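Local coordinates for protein soluble lytic murein transglycosylase (Escherichia coli, PDB 1QSA) that cleaves the glycosidic bonds between N-acetylmuramic acid and N-acetylglucosamine in peptidoglycan, leaving a 1,6-anhydro bond on the muramic acid residue, at residues Lys339-Gly350 and Ala356-Tyr364; Ser566-Phe575 and Met609-Tyr618. One frame throughout, in Å; residues are numbered along the deposited sequence.

Interaction 1 of 2, residues Lys339-Gly350 and Ala356-Tyr364; sequences KEILHQLMQQRG and AAQRIGEEY. With SO4 (sulfate ion), chain B.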
loop_
_atom_site.group_PDB
_atom_site.type_symbol
_atom_site.label_atom_id
_atom_site.label_comp_id
_atom_site.label_asym_id
_atom_site.label_seq_id
_atom_site.Cartn_x
_atom_site.Cartn_y
_atom_site.Cartn_z
ATOM N N LYS A 339 -9.610 -22.247 -26.461
ATOM C CA LYS A 339 -10.223 -21.010 -26.929
ATOM C C LYS A 339 -11.497 -20.624 -26.195
ATOM O O LYS A 339 -11.843 -19.444 -26.139
ATOM C CB LYS A 339 -10.364 -20.993 -28.453
ATOM C CG LYS A 339 -8.979 -20.866 -29.126
ATOM C CD LYS A 339 -9.019 -20.759 -30.636
ATOM C CE LYS A 339 -7.589 -20.783 -31.201
ATOM N NZ LYS A 339 -7.578 -20.761 -32.688
ATOM N N GLU A 340 -12.158 -21.601 -25.581
ATOM C CA GLU A 340 -13.349 -21.291 -24.796
ATOM C C GLU A 340 -12.872 -20.573 -23.525
ATOM O O GLU A 340 -13.498 -19.600 -23.082
ATOM C CB GLU A 340 -14.139 -22.557 -24.462
ATOM C CG GLU A 340 -15.383 -22.315 -23.596
ATOM C CD GLU A 340 -16.339 -21.251 -24.152
ATOM O OE1 GLU A 340 -16.524 -21.166 -25.390
ATOM O OE2 GLU A 340 -16.918 -20.495 -23.332
ATOM N N ILE A 341 -11.745 -21.020 -22.965
ATOM C CA ILE A 341 -11.191 -20.380 -21.770
ATOM C C ILE A 341 -10.800 -18.947 -22.111
ATOM O O ILE A 341 -11.117 -18.016 -21.365
ATOM C CB ILE A 341 -9.932 -21.119 -21.213
ATOM C CG1 ILE A 341 -10.317 -22.495 -20.655
ATOM C CG2 ILE A 341 -9.253 -20.257 -20.111
ATOM C CD1 ILE A 341 -9.116 -23.354 -20.235
ATOM N N LEU A 342 -10.111 -18.776 -23.237
ATOM C CA LEU A 342 -9.671 -17.456 -23.698
ATOM C C LEU A 342 -10.876 -16.550 -23.957
ATOM O O LEU A 342 -10.874 -15.389 -23.569
ATOM C CB LEU A 342 -8.803 -17.587 -24.956
ATOM C CG LEU A 342 -7.467 -18.318 -24.749
ATOM C CD1 LEU A 342 -6.688 -18.333 -26.060
ATOM C CD2 LEU A 342 -6.636 -17.624 -23.653
ATOM N N HIS A 343 -11.926 -17.090 -24.576
ATOM C CA HIS A 343 -13.118 -16.288 -24.844
ATOM C C HIS A 343 -13.817 -15.883 -23.546
ATOM O O HIS A 343 -14.356 -14.780 -23.455
ATOM C CB HIS A 343 -14.074 -17.020 -25.797
ATOM C CG HIS A 343 -13.687 -16.899 -27.241
ATOM N ND1 HIS A 343 -13.643 -17.980 -28.097
ATOM C CD2 HIS A 343 -13.328 -15.825 -27.980
ATOM C CE1 HIS A 343 -13.270 -17.576 -29.299
ATOM N NE2 HIS A 343 -13.072 -16.271 -29.252
ATOM N N GLN A 344 -13.801 -16.761 -22.543
ATOM C CA GLN A 344 -14.408 -16.429 -21.249
ATOM C C GLN A 344 -13.599 -15.314 -20.586
ATOM O O GLN A 344 -14.155 -14.397 -19.989
ATOM C CB GLN A 344 -14.480 -17.653 -20.340
ATOM C CG GLN A 344 -15.634 -18.576 -20.681
ATOM C CD GLN A 344 -16.962 -17.837 -20.732
ATOM O OE1 GLN A 344 -17.493 -17.415 -19.702
ATOM N NE2 GLN A 344 -17.490 -17.651 -21.938
ATOM N N LEU A 345 -12.277 -15.394 -20.714
ATOM C CA LEU A 345 -11.397 -14.383 -20.132
ATOM C C LEU A 345 -11.622 -13.013 -20.766
ATOM O O LEU A 345 -11.641 -12.002 -20.066
ATOM C CB LEU A 345 -9.929 -14.799 -20.281
ATOM C CG LEU A 345 -9.351 -15.711 -19.202
ATOM C CD1 LEU A 345 -7.918 -16.079 -19.568
ATOM C CD2 LEU A 345 -9.383 -14.994 -17.851
ATOM N N MET A 346 -11.822 -12.988 -22.079
ATOM C CA MET A 346 -12.051 -11.752 -22.813
ATOM C C MET A 346 -13.290 -10.980 -22.351
ATOM O O MET A 346 -13.392 -9.776 -22.588
ATOM C CB MET A 346 -12.159 -12.031 -24.312
ATOM C CG MET A 346 -10.833 -12.327 -24.990
ATOM S SD MET A 346 -11.068 -12.956 -26.681
ATOM C CE MET A 346 -11.729 -11.526 -27.500
ATOM N N GLN A 347 -14.235 -11.683 -21.732
ATOM C CA GLN A 347 -15.465 -11.059 -21.238
ATOM C C GLN A 347 -15.196 -10.236 -19.987
ATOM O O GLN A 347 -16.031 -9.415 -19.578
ATOM C CB GLN A 347 -16.525 -12.124 -20.954
ATOM C CG GLN A 347 -17.022 -12.836 -22.208
ATOM C CD GLN A 347 -18.000 -13.962 -21.923
ATOM O OE1 GLN A 347 -18.252 -14.807 -22.785
ATOM N NE2 GLN A 347 -18.560 -13.981 -20.718
ATOM N N GLN A 348 -14.048 -10.486 -19.363
ATOM C CA GLN A 348 -13.657 -9.810 -18.131
ATOM C C GLN A 348 -12.792 -8.586 -18.366
ATOM O O GLN A 348 -12.423 -8.278 -19.497
ATOM C CB GLN A 348 -12.955 -10.792 -17.198
ATOM C CG GLN A 348 -13.795 -12.025 -16.863
ATOM C CD GLN A 348 -12.985 -13.143 -16.219
ATOM O OE1 GLN A 348 -13.344 -14.312 -16.323
ATOM N NE2 GLN A 348 -11.888 -12.788 -15.551
ATOM N N ARG A 349 -12.458 -7.899 -17.277
ATOM C CA ARG A 349 -11.670 -6.674 -17.338
ATOM C C ARG A 349 -10.234 -6.914 -16.879
ATOM O O ARG A 349 -10.004 -7.710 -15.975
ATOM C CB ARG A 349 -12.340 -5.630 -16.425
ATOM C CG ARG A 349 -11.724 -4.249 -16.411
ATOM C CD ARG A 349 -12.344 -3.394 -15.280
ATOM N NE ARG A 349 -12.087 -3.992 -13.968
ATOM C CZ ARG A 349 -12.973 -4.692 -13.268
ATOM N NH1 ARG A 349 -14.216 -4.838 -13.708
ATOM N NH2 ARG A 349 -12.628 -5.211 -12.102
ATOM N N GLY A 350 -9.273 -6.268 -17.529
ATOM C CA GLY A 350 -7.899 -6.392 -17.079
ATOM C C GLY A 350 -6.831 -6.968 -17.980
ATOM O O GLY A 350 -7.052 -7.244 -19.155
ATOM N N ALA A 356 -5.555 -12.468 -23.554
ATOM C CA ALA A 356 -6.379 -13.483 -24.201
ATOM C C ALA A 356 -6.820 -13.037 -25.584
ATOM O O ALA A 356 -6.698 -13.795 -26.545
ATOM C CB ALA A 356 -7.579 -13.848 -23.318
ATOM N N ALA A 357 -7.299 -11.796 -25.686
ATOM C CA ALA A 357 -7.734 -11.237 -26.962
ATOM C C ALA A 357 -6.574 -11.192 -27.970
ATOM O O ALA A 357 -6.727 -11.624 -29.117
ATOM C CB ALA A 357 -8.309 -9.847 -26.750
ATOM N N GLN A 358 -5.411 -10.686 -27.544
ATOM C CA GLN A 358 -4.256 -10.616 -28.430
ATOM C C GLN A 358 -3.781 -12.022 -28.845
ATOM O O GLN A 358 -3.422 -12.234 -29.997
ATOM C CB GLN A 358 -3.107 -9.825 -27.785
ATOM C CG GLN A 358 -1.935 -9.581 -28.745
ATOM C CD GLN A 358 -1.109 -8.331 -28.431
ATOM O OE1 GLN A 358 -1.346 -7.639 -27.438
ATOM N NE2 GLN A 358 -0.117 -8.056 -29.273
ATOM N N ARG A 359 -3.846 -12.981 -27.924
ATOM C CA ARG A 359 -3.418 -14.353 -28.218
ATOM C C ARG A 359 -4.229 -14.968 -29.363
ATOM O O ARG A 359 -3.653 -15.559 -30.274
ATOM C CB ARG A 359 -3.492 -15.238 -26.965
ATOM C CG ARG A 359 -3.023 -16.694 -27.185
ATOM C CD ARG A 359 -1.556 -16.715 -27.609
ATOM N NE ARG A 359 -1.065 -18.038 -28.021
ATOM C CZ ARG A 359 -0.633 -18.971 -27.182
ATOM N NH1 ARG A 359 -0.731 -18.793 -25.872
ATOM N NH2 ARG A 359 -0.168 -20.126 -27.666
ATOM N N ILE A 360 -5.549 -14.790 -29.356
ATOM C CA ILE A 360 -6.360 -15.362 -30.437
ATOM C C ILE A 360 -6.645 -14.430 -31.615
ATOM O O ILE A 360 -7.444 -14.758 -32.494
ATOM C CB ILE A 360 -7.667 -15.979 -29.922
ATOM C CG1 ILE A 360 -8.532 -14.924 -29.226
ATOM C CG2 ILE A 360 -7.350 -17.142 -29.003
ATOM C CD1 ILE A 360 -9.774 -15.514 -28.592
ATOM N N GLY A 361 -5.988 -13.273 -31.629
ATOM C CA GLY A 361 -6.149 -12.326 -32.717
ATOM C C GLY A 361 -7.482 -11.621 -32.828
ATOM O O GLY A 361 -7.905 -11.257 -33.927
ATOM N N GLU A 362 -8.153 -11.433 -31.697
ATOM C CA GLU A 362 -9.437 -10.746 -31.683
ATOM C C GLU A 362 -9.307 -9.410 -30.956
ATOM O O GLU A 362 -8.429 -9.231 -30.116
ATOM C CB GLU A 362 -10.507 -11.626 -31.036
ATOM C CG GLU A 362 -10.873 -12.839 -31.888
ATOM C CD GLU A 362 -11.816 -13.802 -31.194
ATOM O OE1 GLU A 362 -12.645 -13.358 -30.372
ATOM O OE2 GLU A 362 -11.729 -15.012 -31.477
ATOM N N GLU A 363 -10.128 -8.445 -31.342
ATOM C CA GLU A 363 -10.088 -7.137 -30.705
ATOM C C GLU A 363 -10.739 -7.216 -29.325
ATOM O O GLU A 363 -11.792 -7.836 -29.160
ATOM C CB GLU A 363 -10.792 -6.102 -31.587
ATOM C CG GLU A 363 -10.773 -4.699 -31.016
ATOM C CD GLU A 363 -10.987 -3.616 -32.066
ATOM O OE1 GLU A 363 -11.969 -3.712 -32.839
ATOM O OE2 GLU A 363 -10.169 -2.668 -32.104
ATOM N N TYR A 364 -10.064 -6.663 -28.323
ATOM C CA TYR A 364 -10.597 -6.669 -26.966
ATOM C C TYR A 364 -11.720 -5.633 -26.854
ATOM O O TYR A 364 -11.596 -4.517 -27.356
ATOM C CB TYR A 364 -9.489 -6.355 -25.955
ATOM C CG TYR A 364 -9.989 -6.281 -24.534
ATOM C CD1 TYR A 364 -10.298 -7.435 -23.826
ATOM C CD2 TYR A 364 -10.199 -5.051 -23.914
ATOM C CE1 TYR A 364 -10.811 -7.374 -22.530
ATOM C CE2 TYR A 364 -10.708 -4.977 -22.622
ATOM C CZ TYR A 364 -11.016 -6.142 -21.939
ATOM O OH TYR A 364 -11.561 -6.085 -20.679
HETATM S S SO4 B . -8.294 -2.979 -14.230
HETATM O O1 SO4 B . -7.203 -3.176 -15.206
HETATM O O2 SO4 B . -9.432 -2.315 -14.896
HETATM O O3 SO4 B . -8.711 -4.302 -13.735
HETATM O O4 SO4 B . -7.836 -2.166 -13.089
HETATM O O HOH W 1 -9.894 -4.335 -19.524
#

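Interaction 2 of 2, residues Ser566-Phe575 and Met609-Tyr618; sequences SAGRIDAVAF and MSATEWGRRY. With GOL (glycerol), chain Q.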
loop_
_atom_site.group_PDB
_atom_site.type_symbol
_atom_site.label_atom_id
_atom_site.label_comp_id
_atom_site.label_asym_id
_atom_site.label_seq_id
_atom_site.Cartn_x
_atom_site.Cartn_y
_atom_site.Cartn_z
ATOM N N SER A 566 15.777 -15.582 -17.381
ATOM C CA SER A 566 14.947 -16.173 -18.429
ATOM C C SER A 566 15.841 -16.524 -19.625
ATOM O O SER A 566 15.620 -17.530 -20.302
ATOM C CB SER A 566 13.801 -15.221 -18.818
ATOM O OG SER A 566 14.253 -13.882 -18.937
ATOM N N ALA A 567 16.830 -15.670 -19.883
ATOM C CA ALA A 567 17.823 -15.897 -20.934
ATOM C C ALA A 567 17.327 -16.184 -22.358
ATOM O O ALA A 567 17.917 -17.012 -23.070
ATOM C CB ALA A 567 18.783 -16.998 -20.475
ATOM N N GLY A 568 16.271 -15.484 -22.774
ATOM C CA GLY A 568 15.733 -15.641 -24.118
ATOM C C GLY A 568 14.903 -16.882 -24.403
ATOM O O GLY A 568 14.533 -17.130 -25.556
ATOM N N ARG A 569 14.551 -17.616 -23.351
ATOM C CA ARG A 569 13.791 -18.855 -23.479
ATOM C C ARG A 569 12.272 -18.729 -23.427
ATOM O O ARG A 569 11.568 -19.686 -23.753
ATOM C CB ARG A 569 14.192 -19.824 -22.362
ATOM C CG ARG A 569 15.632 -20.346 -22.431
ATOM C CD ARG A 569 15.953 -21.206 -21.213
ATOM N NE ARG A 569 15.992 -20.434 -19.969
ATOM C CZ ARG A 569 16.256 -20.954 -18.775
ATOM N NH1 ARG A 569 16.502 -22.260 -18.643
ATOM N NH2 ARG A 569 16.275 -20.174 -17.715
ATOM N N ILE A 570 11.759 -17.564 -23.032
ATOM C CA ILE A 570 10.302 -17.442 -22.843
ATOM C C ILE A 570 9.600 -16.311 -23.595
ATOM O O ILE A 570 10.248 -15.490 -24.246
ATOM C CB ILE A 570 9.972 -17.345 -21.326
ATOM C CG1 ILE A 570 10.378 -15.969 -20.776
ATOM C CG2 ILE A 570 10.728 -18.448 -20.559
ATOM C CD1 ILE A 570 10.289 -15.852 -19.251
ATOM N N ASP A 571 8.267 -16.285 -23.524
ATOM C CA ASP A 571 7.527 -15.234 -24.206
ATOM C C ASP A 571 7.201 -14.047 -23.291
ATOM O O ASP A 571 7.525 -14.059 -22.101
ATOM C CB ASP A 571 6.290 -15.782 -24.960
ATOM C CG ASP A 571 5.145 -16.236 -24.046
ATOM O OD1 ASP A 571 5.051 -15.832 -22.878
ATOM O OD2 ASP A 571 4.284 -16.991 -24.540
ATOM N N ALA A 572 6.606 -13.008 -23.874
ATOM C CA ALA A 572 6.271 -11.779 -23.148
ATOM C C ALA A 572 5.395 -11.977 -21.914
ATOM O O ALA A 572 5.667 -11.406 -20.845
ATOM C CB ALA A 572 5.602 -10.793 -24.094
ATOM N N VAL A 573 4.363 -12.805 -22.047
ATOM C CA VAL A 573 3.431 -13.050 -20.947
ATOM C C VAL A 573 4.114 -13.846 -19.842
ATOM O O VAL A 573 3.932 -13.554 -18.674
ATOM C CB VAL A 573 2.163 -13.808 -21.433
ATOM C CG1 VAL A 573 1.087 -13.800 -20.352
ATOM C CG2 VAL A 573 1.628 -13.186 -22.733
ATOM N N ALA A 574 4.922 -14.840 -20.227
ATOM C CA ALA A 574 5.646 -15.658 -19.251
ATOM C C ALA A 574 6.663 -14.788 -18.497
ATOM O O ALA A 574 6.848 -14.946 -17.284
ATOM C CB ALA A 574 6.349 -16.824 -19.949
ATOM N N PHE A 575 7.294 -13.848 -19.195
ATOM C CA PHE A 575 8.249 -12.960 -18.524
ATOM C C PHE A 575 7.523 -12.090 -17.468
ATOM O O PHE A 575 7.972 -11.987 -16.338
ATOM C CB PHE A 575 9.004 -12.083 -19.516
ATOM C CG PHE A 575 10.068 -11.249 -18.873
ATOM C CD1 PHE A 575 11.335 -11.777 -18.623
ATOM C CD2 PHE A 575 9.781 -9.960 -18.433
ATOM C CE1 PHE A 575 12.294 -11.019 -17.932
ATOM C CE2 PHE A 575 10.726 -9.200 -17.746
ATOM C CZ PHE A 575 11.983 -9.740 -17.498
ATOM N N MET A 609 -0.034 -5.289 -26.453
ATOM C CA MET A 609 1.396 -5.170 -26.730
ATOM C C MET A 609 1.649 -4.891 -28.203
ATOM O O MET A 609 0.843 -5.251 -29.071
ATOM C CB MET A 609 2.133 -6.473 -26.355
ATOM C CG MET A 609 2.007 -6.871 -24.885
ATOM S SD MET A 609 3.122 -8.216 -24.463
ATOM C CE MET A 609 2.411 -8.831 -22.956
ATOM N N SER A 610 2.787 -4.263 -28.480
ATOM C CA SER A 610 3.195 -3.993 -29.858
ATOM C C SER A 610 3.634 -5.338 -30.442
ATOM O O SER A 610 3.892 -6.293 -29.700
ATOM C CB SER A 610 4.373 -3.011 -29.886
ATOM O OG SER A 610 5.570 -3.606 -29.404
ATOM N N ALA A 611 3.719 -5.425 -31.764
ATOM C CA ALA A 611 4.146 -6.672 -32.402
ATOM C C ALA A 611 5.545 -7.046 -31.909
ATOM O O ALA A 611 5.827 -8.210 -31.652
ATOM C CB ALA A 611 4.167 -6.504 -33.914
ATOM N N THR A 612 6.397 -6.039 -31.729
ATOM C CA THR A 612 7.764 -6.272 -31.264
ATOM C C THR A 612 7.803 -6.804 -29.830
ATOM O O THR A 612 8.500 -7.783 -29.539
ATOM C CB THR A 612 8.618 -5.002 -31.428
ATOM O OG1 THR A 612 8.697 -4.679 -32.829
ATOM C CG2 THR A 612 10.025 -5.225 -30.897
ATOM N N GLU A 613 7.019 -6.201 -28.945
ATOM C CA GLU A 613 6.965 -6.659 -27.559
ATOM C C GLU A 613 6.384 -8.071 -27.494
ATOM O O GLU A 613 6.900 -8.942 -26.777
ATOM C CB GLU A 613 6.085 -5.715 -26.731
ATOM C CG GLU A 613 6.707 -4.345 -26.483
ATOM C CD GLU A 613 5.700 -3.321 -25.976
ATOM O OE1 GLU A 613 4.489 -3.515 -26.185
ATOM O OE2 GLU A 613 6.120 -2.306 -25.382
ATOM N N TRP A 614 5.290 -8.285 -28.223
ATOM C CA TRP A 614 4.597 -9.572 -28.243
ATOM C C TRP A 614 5.440 -10.738 -28.764
ATOM O O TRP A 614 5.346 -11.848 -28.239
ATOM C CB TRP A 614 3.322 -9.457 -29.094
ATOM C CG TRP A 614 2.431 -10.681 -29.087
ATOM C CD1 TRP A 614 2.317 -11.638 -30.072
ATOM C CD2 TRP A 614 1.508 -11.058 -28.059
ATOM N NE1 TRP A 614 1.381 -12.580 -29.711
ATOM C CE2 TRP A 614 0.864 -12.252 -28.485
ATOM C CE3 TRP A 614 1.158 -10.507 -26.825
ATOM C CZ2 TRP A 614 -0.111 -12.897 -27.713
ATOM C CZ3 TRP A 614 0.184 -11.151 -26.053
ATOM C CH2 TRP A 614 -0.437 -12.334 -26.506
ATOM N N GLY A 615 6.270 -10.466 -29.765
ATOM C CA GLY A 615 7.065 -11.519 -30.392
ATOM C C GLY A 615 8.507 -11.738 -29.984
ATOM O O GLY A 615 9.118 -12.725 -30.385
ATOM N N ARG A 616 9.048 -10.826 -29.188
ATOM C CA ARG A 616 10.426 -10.884 -28.718
ATOM C C ARG A 616 10.689 -12.113 -27.831
ATOM O O ARG A 616 9.770 -12.662 -27.221
ATOM C CB ARG A 616 10.725 -9.614 -27.920
ATOM C CG ARG A 616 12.132 -9.534 -27.425
ATOM C CD ARG A 616 12.247 -8.659 -26.208
ATOM N NE ARG A 616 13.503 -8.957 -25.541
ATOM C CZ ARG A 616 14.628 -8.281 -25.727
ATOM N NH1 ARG A 616 14.639 -7.213 -26.514
ATOM N NH2 ARG A 616 15.729 -8.646 -25.083
ATOM N N ARG A 617 11.945 -12.560 -27.802
ATOM C CA ARG A 617 12.342 -13.652 -26.921
ATOM C C ARG A 617 12.718 -12.962 -25.596
ATOM O O ARG A 617 13.308 -11.881 -25.600
ATOM C CB ARG A 617 13.534 -14.425 -27.505
ATOM C CG ARG A 617 13.255 -15.057 -28.873
ATOM C CD ARG A 617 14.424 -15.936 -29.358
ATOM N NE ARG A 617 15.724 -15.359 -29.011
ATOM C CZ ARG A 617 16.627 -15.959 -28.235
ATOM N NH1 ARG A 617 16.401 -17.174 -27.753
ATOM N NH2 ARG A 617 17.775 -15.352 -27.960
ATOM N N TYR A 618 12.315 -13.546 -24.473
ATOM C CA TYR A 618 12.591 -12.975 -23.156
ATOM C C TYR A 618 13.458 -13.925 -22.333
ATOM O O TYR A 618 14.385 -13.443 -21.657
ATOM C CB TYR A 618 11.273 -12.699 -22.402
ATOM C CG TYR A 618 10.450 -11.564 -22.970
ATOM C CD1 TYR A 618 9.739 -11.711 -24.171
ATOM C CD2 TYR A 618 10.405 -10.317 -22.327
ATOM C CE1 TYR A 618 9.015 -10.648 -24.716
ATOM C CE2 TYR A 618 9.691 -9.256 -22.872
ATOM C CZ TYR A 618 9.003 -9.427 -24.062
ATOM O OH TYR A 618 8.319 -8.361 -24.594
ATOM O OXT TYR A 618 13.210 -15.143 -22.373
HETATM C C1 GOL Q . 1.746 -15.901 -27.325
HETATM O O1 GOL Q . 1.777 -16.800 -28.417
HETATM C C2 GOL Q . 3.016 -15.058 -27.304
HETATM O O2 GOL Q . 4.151 -15.923 -27.169
HETATM C C3 GOL Q . 2.971 -14.086 -26.125
HETATM O O3 GOL Q . 4.167 -13.333 -26.058
HETATM O O HOH W 2 18.915 -17.407 -25.781
HETATM O O HOH W 3 7.228 -13.259 -26.859
#

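Interaction 1 of 2, residues Lys339-Gly350 and Ala356-Tyr364
A356 turns its methyl toward helix 335-346. Its CB lies 3.9 Å from L342 CD2 and also meets L345 CB and M346 CG. A357 CB touches M346 CE. R359 gives L342 CD1 only its CG; its guanidinium leads off to a salt bridge with D327. I360 has CG1 between its backbone N and carbonyl carbon (chi1 60°), which leaves CG2 beside the backbone N, against L342, and carries CD1 to M346 and H343. CG2 presses on L342 CD1 at 3.2 Å, a tight approach for two carbons. CD1 reaches M346 SD at 3.4 Å. The helix then ends in a Schellman motif with G361 as C-prime residue. E362 follows and lays its CB near M346 CE. Its OE2 accepts from H343 NE2 at 2.9 Å, on the syn side and near the ring plane, with an N-H...O angle of 161°. Y364 closes the contact: its OH donates to Q348 O at 2.6 Å, in the carbonyl plane on a lone pair. A water joins the same OH to G350 N. M346 packs between the H343-E362 and Y364-Q348 hydrogen bonds, with the L342-I360 contact to one side. The E362 carboxylate would probably favour a protonated H343.

Interaction 2 of 2, residues Ser566-Phe575 and Met609-Tyr618
Y618, the last residue, meets segment 566-575 with its ring, its backbone N and its terminal carboxylate. S566 OG at 2.8 Å and G568 N at 3.0 Å donate to Y618 O from opposite faces of the carboxylate plane. S566 OG also bonds W562 O. I570 N gives a straighter bond to Y618 OXT (2.9 Å, 169°), and Y618 N donates back to I570 O at 2.8 Å. A572 CA lies over one face of the Y618 ring in a CH-pi contact, 3.7 Å from its centroid. F575 CG meets Y618 CD2 at 3.6 Å, the two rings oblique, planes 35° apart. Y618 OH donates to E613 O at 2.7 Å. A leucine in its place has no hydroxyl, which would probably leave E613 O without this donor and open a gap beside A572 and F575. A572 CB also packs on M609 SD. G568, with positive phi, sits in a type I' turn from S566 to R569, its CA over a face of the R617 guanidinium. Bound glycerol lies over one W614 face and bonds to D571 OD2. Helix 545-554 flanks A572, F575 and Y618 through I546, while helices 319-331 and 351-359 pack on V573.

In the fold
Interactions 1 and 2 follow one another along the chain, and their centres are about 19 Å apart. They touch through the end of helix 351-359. Q358 OE1 probably accepts a hydrogen bond from M609 N at 2.9 Å. W614 packs against the same helix end: its CZ2 lies 3.6 Å from R359 CA. Helix 319-331 borders both contacts, with Y323 touching L342 in interaction 1 and V573 in interaction 2. The C-terminal segment of interaction 2 is thus joined both to the SLT domain and to the helices of interaction 1. Both contacts lie away from E478, the predicted active-site residue. The sulfate and glycerols probably come from the crystallisation liquor.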